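Local coordinates for alkaline phosphatase D (Bacillus subtilis, PDB 2YEQ), which hydrolyses phosphate esters, acting as a phosphodiesterase and alkaline phosphatase at an active site that contains iron and calcium, at residues S123-Y135 and G157-H171. Sequence-based numbering, arbitrary orientation.
With FE (Fe (III) ion), chain B; PE5 (3,6,9,12,15,18,21,24-octaoxahexacosan-1-ol), chain Z; EDO (1,2-ethanediol), chain F.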
# COMPACT_ATOMS: atom_id res chain seq x y z
N SER A 123 2.23 0.57 4.11
CA SER A 123 2.74 -0.50 3.25
C SER A 123 3.58 -1.43 4.08
O SER A 123 3.95 -1.11 5.21
CB SER A 123 3.60 0.11 2.13
OG SER A 123 4.77 0.68 2.67
N CYS A 124 3.89 -2.61 3.52
CA CYS A 124 5.01 -3.43 3.99
C CYS A 124 4.88 -3.96 5.43
O CYS A 124 5.52 -3.49 6.40
CB CYS A 124 6.36 -2.74 3.74
SG CYS A 124 6.76 -2.45 1.94
N GLN A 125 4.09 -5.02 5.54
CA GLN A 125 3.73 -5.58 6.84
C GLN A 125 4.15 -7.04 7.02
O GLN A 125 3.34 -7.87 7.43
CB GLN A 125 2.22 -5.40 7.07
CG GLN A 125 1.30 -5.98 6.01
CD GLN A 125 -0.03 -5.33 6.00
OE1 GLN A 125 -0.15 -4.11 6.24
NE2 GLN A 125 -1.07 -6.10 5.67
N GLN A 126 5.42 -7.32 6.77
CA GLN A 126 5.96 -8.67 6.89
C GLN A 126 5.54 -9.21 8.27
O GLN A 126 5.96 -8.72 9.30
CB GLN A 126 7.49 -8.68 6.75
CG GLN A 126 8.08 -9.81 5.90
CD GLN A 126 8.03 -11.20 6.57
OE1 GLN A 126 7.10 -11.50 7.27
NE2 GLN A 126 9.06 -12.04 6.33
N TYR A 127 4.68 -10.23 8.27
CA TYR A 127 4.08 -10.78 9.49
C TYR A 127 5.11 -11.27 10.47
O TYR A 127 4.96 -11.14 11.71
CB TYR A 127 3.12 -11.90 9.10
CG TYR A 127 2.34 -12.60 10.20
CD1 TYR A 127 1.10 -12.10 10.64
CD2 TYR A 127 2.81 -13.78 10.76
CE1 TYR A 127 0.38 -12.77 11.61
CE2 TYR A 127 2.09 -14.44 11.74
CZ TYR A 127 0.88 -13.93 12.16
OH TYR A 127 0.17 -14.59 13.15
N GLU A 128 6.20 -11.81 9.93
CA GLU A 128 7.22 -12.41 10.76
C GLU A 128 8.11 -11.38 11.46
O GLU A 128 8.76 -11.71 12.47
CB GLU A 128 8.14 -13.30 9.92
CG GLU A 128 7.42 -14.39 9.12
CD GLU A 128 8.42 -15.26 8.35
OE1 GLU A 128 9.30 -14.70 7.60
OE2 GLU A 128 8.37 -16.50 8.56
N HIS A 129 8.17 -10.17 10.91
CA HIS A 129 9.14 -9.17 11.39
C HIS A 129 8.70 -8.39 12.63
O HIS A 129 9.53 -7.78 13.30
CB HIS A 129 9.52 -8.22 10.26
CG HIS A 129 10.35 -8.88 9.20
ND1 HIS A 129 11.02 -8.18 8.22
CD2 HIS A 129 10.64 -10.19 9.00
CE1 HIS A 129 11.67 -9.03 7.45
NE2 HIS A 129 11.46 -10.25 7.90
N GLY A 130 7.41 -8.41 12.92
CA GLY A 130 6.93 -7.76 14.13
C GLY A 130 5.44 -7.83 14.27
O GLY A 130 4.75 -8.38 13.41
N TYR A 131 4.98 -7.28 15.39
CA TYR A 131 3.57 -7.14 15.71
C TYR A 131 3.01 -5.91 15.03
O TYR A 131 3.74 -4.96 14.71
CB TYR A 131 3.39 -7.15 17.28
CG TYR A 131 3.79 -8.52 17.79
CD1 TYR A 131 2.91 -9.61 17.70
CD2 TYR A 131 5.09 -8.76 18.21
CE1 TYR A 131 3.30 -10.89 18.10
CE2 TYR A 131 5.49 -10.03 18.59
CZ TYR A 131 4.59 -11.09 18.53
OH TYR A 131 5.03 -12.33 18.88
N TYR A 132 1.71 -5.96 14.76
CA TYR A 132 0.96 -4.92 14.09
C TYR A 132 0.43 -3.80 15.03
O TYR A 132 -0.64 -3.23 14.84
CB TYR A 132 -0.18 -5.54 13.29
CG TYR A 132 0.24 -6.42 12.08
CD1 TYR A 132 1.55 -6.42 11.59
CD2 TYR A 132 -0.70 -7.20 11.42
CE1 TYR A 132 1.91 -7.22 10.48
CE2 TYR A 132 -0.37 -7.97 10.33
CZ TYR A 132 0.93 -7.99 9.86
OH TYR A 132 1.22 -8.78 8.76
N THR A 133 1.26 -3.44 15.99
CA THR A 133 0.99 -2.29 16.86
C THR A 133 0.65 -1.03 16.06
O THR A 133 -0.22 -0.25 16.46
CB THR A 133 2.20 -2.02 17.72
OG1 THR A 133 2.71 -3.27 18.19
CG2 THR A 133 1.86 -1.08 18.92
N ALA A 134 1.29 -0.83 14.90
CA ALA A 134 0.96 0.33 14.07
C ALA A 134 -0.53 0.42 13.78
O ALA A 134 -1.09 1.53 13.78
CB ALA A 134 1.78 0.35 12.73
N TYR A 135 -1.17 -0.71 13.50
CA TYR A 135 -2.59 -0.70 13.18
C TYR A 135 -3.49 -0.50 14.41
O TYR A 135 -4.60 0.02 14.29
CB TYR A 135 -3.00 -1.97 12.44
CG TYR A 135 -2.59 -2.01 10.98
CD1 TYR A 135 -3.01 -1.01 10.11
CD2 TYR A 135 -1.81 -3.04 10.47
CE1 TYR A 135 -2.66 -1.02 8.78
CE2 TYR A 135 -1.45 -3.07 9.11
CZ TYR A 135 -1.88 -2.06 8.27
OH TYR A 135 -1.57 -2.03 6.93
N GLY A 157 8.39 -18.74 2.71
CA GLY A 157 8.35 -19.74 3.76
C GLY A 157 8.98 -19.18 5.02
O GLY A 157 9.40 -18.02 5.04
N PRO A 158 9.05 -19.99 6.06
CA PRO A 158 9.61 -19.52 7.33
C PRO A 158 11.13 -19.51 7.31
O PRO A 158 11.76 -20.28 6.59
CB PRO A 158 9.06 -20.53 8.34
CG PRO A 158 8.84 -21.75 7.58
CD PRO A 158 8.41 -21.31 6.21
N ASN A 159 11.73 -18.61 8.09
CA ASN A 159 13.19 -18.50 8.21
C ASN A 159 13.87 -18.21 6.87
O ASN A 159 14.97 -18.71 6.60
CB ASN A 159 13.80 -19.79 8.78
CG ASN A 159 13.13 -20.23 10.07
OD1 ASN A 159 12.59 -21.34 10.16
ND2 ASN A 159 13.17 -19.36 11.07
N GLU A 160 13.22 -17.45 6.01
CA GLU A 160 13.81 -17.12 4.73
C GLU A 160 14.19 -15.65 4.69
O GLU A 160 15.39 -15.31 4.61
CB GLU A 160 12.88 -17.50 3.59
CG GLU A 160 12.82 -19.01 3.39
CD GLU A 160 11.67 -19.47 2.52
OE1 GLU A 160 11.08 -18.63 1.80
OE2 GLU A 160 11.35 -20.69 2.58
N TYR A 161 13.18 -14.79 4.75
CA TYR A 161 13.39 -13.35 4.76
C TYR A 161 13.44 -12.89 6.20
O TYR A 161 12.40 -12.66 6.82
CB TYR A 161 12.28 -12.66 3.99
CG TYR A 161 12.34 -11.15 4.00
CD1 TYR A 161 13.56 -10.46 4.12
CD2 TYR A 161 11.19 -10.40 3.88
CE1 TYR A 161 13.59 -9.08 4.12
CE2 TYR A 161 11.22 -9.03 3.87
CZ TYR A 161 12.41 -8.38 3.99
OH TYR A 161 12.43 -7.01 4.01
N VAL A 162 14.65 -12.81 6.73
CA VAL A 162 14.87 -12.70 8.16
C VAL A 162 15.27 -11.27 8.54
O VAL A 162 16.21 -10.69 7.99
CB VAL A 162 15.88 -13.72 8.66
CG1 VAL A 162 16.15 -13.54 10.19
CG2 VAL A 162 15.34 -15.15 8.33
N SER A 163 14.52 -10.70 9.48
CA SER A 163 14.76 -9.35 9.95
C SER A 163 16.06 -9.28 10.75
O SER A 163 16.40 -10.22 11.47
CB SER A 163 13.58 -8.90 10.82
OG SER A 163 13.93 -7.82 11.64
N LYS A 164 16.75 -8.15 10.67
CA LYS A 164 17.90 -7.88 11.55
C LYS A 164 17.56 -8.00 13.02
O LYS A 164 18.43 -8.38 13.80
CB LYS A 164 18.48 -6.49 11.30
CG LYS A 164 19.64 -6.49 10.31
CD LYS A 164 20.93 -7.07 10.91
CE LYS A 164 21.49 -8.22 10.06
NZ LYS A 164 21.83 -7.78 8.68
N THR A 165 16.32 -7.70 13.42
CA THR A 165 15.94 -7.81 14.83
C THR A 165 15.17 -9.10 15.17
O THR A 165 14.64 -9.23 16.27
CB THR A 165 15.22 -6.52 15.33
OG1 THR A 165 14.11 -6.20 14.48
CG2 THR A 165 16.19 -5.36 15.35
N GLY A 166 15.14 -10.06 14.23
CA GLY A 166 14.60 -11.39 14.50
C GLY A 166 13.22 -11.60 13.93
O GLY A 166 12.40 -10.67 13.89
N ASN A 167 12.95 -12.81 13.47
CA ASN A 167 11.60 -13.17 13.04
C ASN A 167 10.75 -13.65 14.23
O ASN A 167 10.75 -14.85 14.58
CB ASN A 167 11.63 -14.22 11.93
CG ASN A 167 11.90 -13.59 10.57
OD1 ASN A 167 12.31 -12.43 10.50
ND2 ASN A 167 11.64 -14.34 9.49
N VAL A 168 9.97 -12.73 14.79
CA VAL A 168 9.26 -13.00 16.04
C VAL A 168 8.00 -13.83 15.84
O VAL A 168 7.53 -14.45 16.78
CB VAL A 168 8.96 -11.67 16.80
CG1 VAL A 168 10.27 -11.01 17.21
CG2 VAL A 168 8.09 -10.72 15.96
N ARG A 169 7.43 -13.79 14.63
CA ARG A 169 6.36 -14.69 14.23
C ARG A 169 6.83 -15.47 13.00
O ARG A 169 7.91 -15.20 12.47
CB ARG A 169 5.07 -13.92 13.93
CG ARG A 169 4.58 -13.00 15.07
CD ARG A 169 3.15 -12.53 14.84
NE ARG A 169 3.10 -11.35 13.97
CZ ARG A 169 2.03 -10.59 13.77
NH1 ARG A 169 0.89 -10.91 14.34
NH2 ARG A 169 2.09 -9.51 13.00
N THR A 170 6.01 -16.41 12.55
CA THR A 170 6.44 -17.40 11.54
C THR A 170 5.38 -17.59 10.50
O THR A 170 4.20 -17.81 10.83
CB THR A 170 6.72 -18.76 12.22
OG1 THR A 170 7.69 -18.57 13.25
CG2 THR A 170 7.27 -19.79 11.18
N HIS A 171 5.76 -17.55 9.22
CA HIS A 171 4.82 -17.83 8.17
C HIS A 171 4.22 -19.22 8.32
O HIS A 171 4.86 -20.11 8.87
CB HIS A 171 5.48 -17.64 6.80
CG HIS A 171 5.51 -16.22 6.34
ND1 HIS A 171 6.62 -15.65 5.74
CD2 HIS A 171 4.58 -15.24 6.43
CE1 HIS A 171 6.35 -14.39 5.46
NE2 HIS A 171 5.12 -14.11 5.85
FE FE B . 8.11 -4.54 1.62
C50 PE5 Z . 14.58 -18.50 16.20
O1 PE5 Z . 14.28 -17.10 16.14
C1 PE5 Z . 13.90 -16.57 17.41
C2 PE5 Z . 13.08 -15.29 17.19
O2 PE5 Z . 12.70 -14.65 18.43
C3 PE5 Z . 13.75 -13.80 18.91
C4 PE5 Z . 13.95 -12.63 17.97
C1 EDO F . 5.21 -24.15 8.55
O1 EDO F . 5.43 -23.11 9.51
C2 EDO F . 6.40 -24.29 7.63
O2 EDO F . 6.21 -25.41 6.77
O HOH W 1 10.75 -15.84 5.98
O HOH W 2 10.51 -17.05 10.07
O HOH W 3 12.22 -8.07 13.72
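In the PhoD-like phosphatase domain, the loop that brings the iron ligand C124 out of strand 117-122 packs, through Q126-Y132, against the irregular connection 157-171. The guanidinium of R169 lies flat on one face of the Y127 ring, planes 14° apart and CZ 3.8 Å from the ring centroid, a stacked cation-pi pair. Its NH2 stands over the centre of the Y132 ring, which meets the guanidinium at its edge, while CA and CD1 of Y131 lie against the opposite face of the guanidinium, CD1 toward its rim. The bend at chi3 (-84°) turns the head of R169 back over the loop, so that NE donates to Y127 O at 2.9 Å; a weak bond runs from NH2 to G130 O, and NH1 forms a salt bridge with D192.

E128 reaches roughly the other way, into segment 157-171. Its CG lies over the centre of the H171 ring, with the carboxylate stacked on that ring at a modest tilt; H171 N donates to E128 OE2 at 2.9 Å, on the anti side and tilted out of the carboxylate plane. OE1 accepts from Q126 NE2, and one water donates to each oxygen, whereas H171 NE2 pairs with Y189. Nearer the iron, H129 is clasped between Q126 CG and S163 CB on opposite faces. Its NE2 gives an almost straight bond (176°) to Y161 O at 2.8 Å, and CE1 points edge-to-face onto the Y161 ring. N167 ND2 reaches the same carbonyl oxygen from the other face of its plane.

Y161 also touches the iron ligand H382, which brings the H129-Y161 end close to the metal centre. Donors around the E128 carboxylate would probably favour its anionic form, and the carbonyls and D192 would probably stabilise the positive charge of R169.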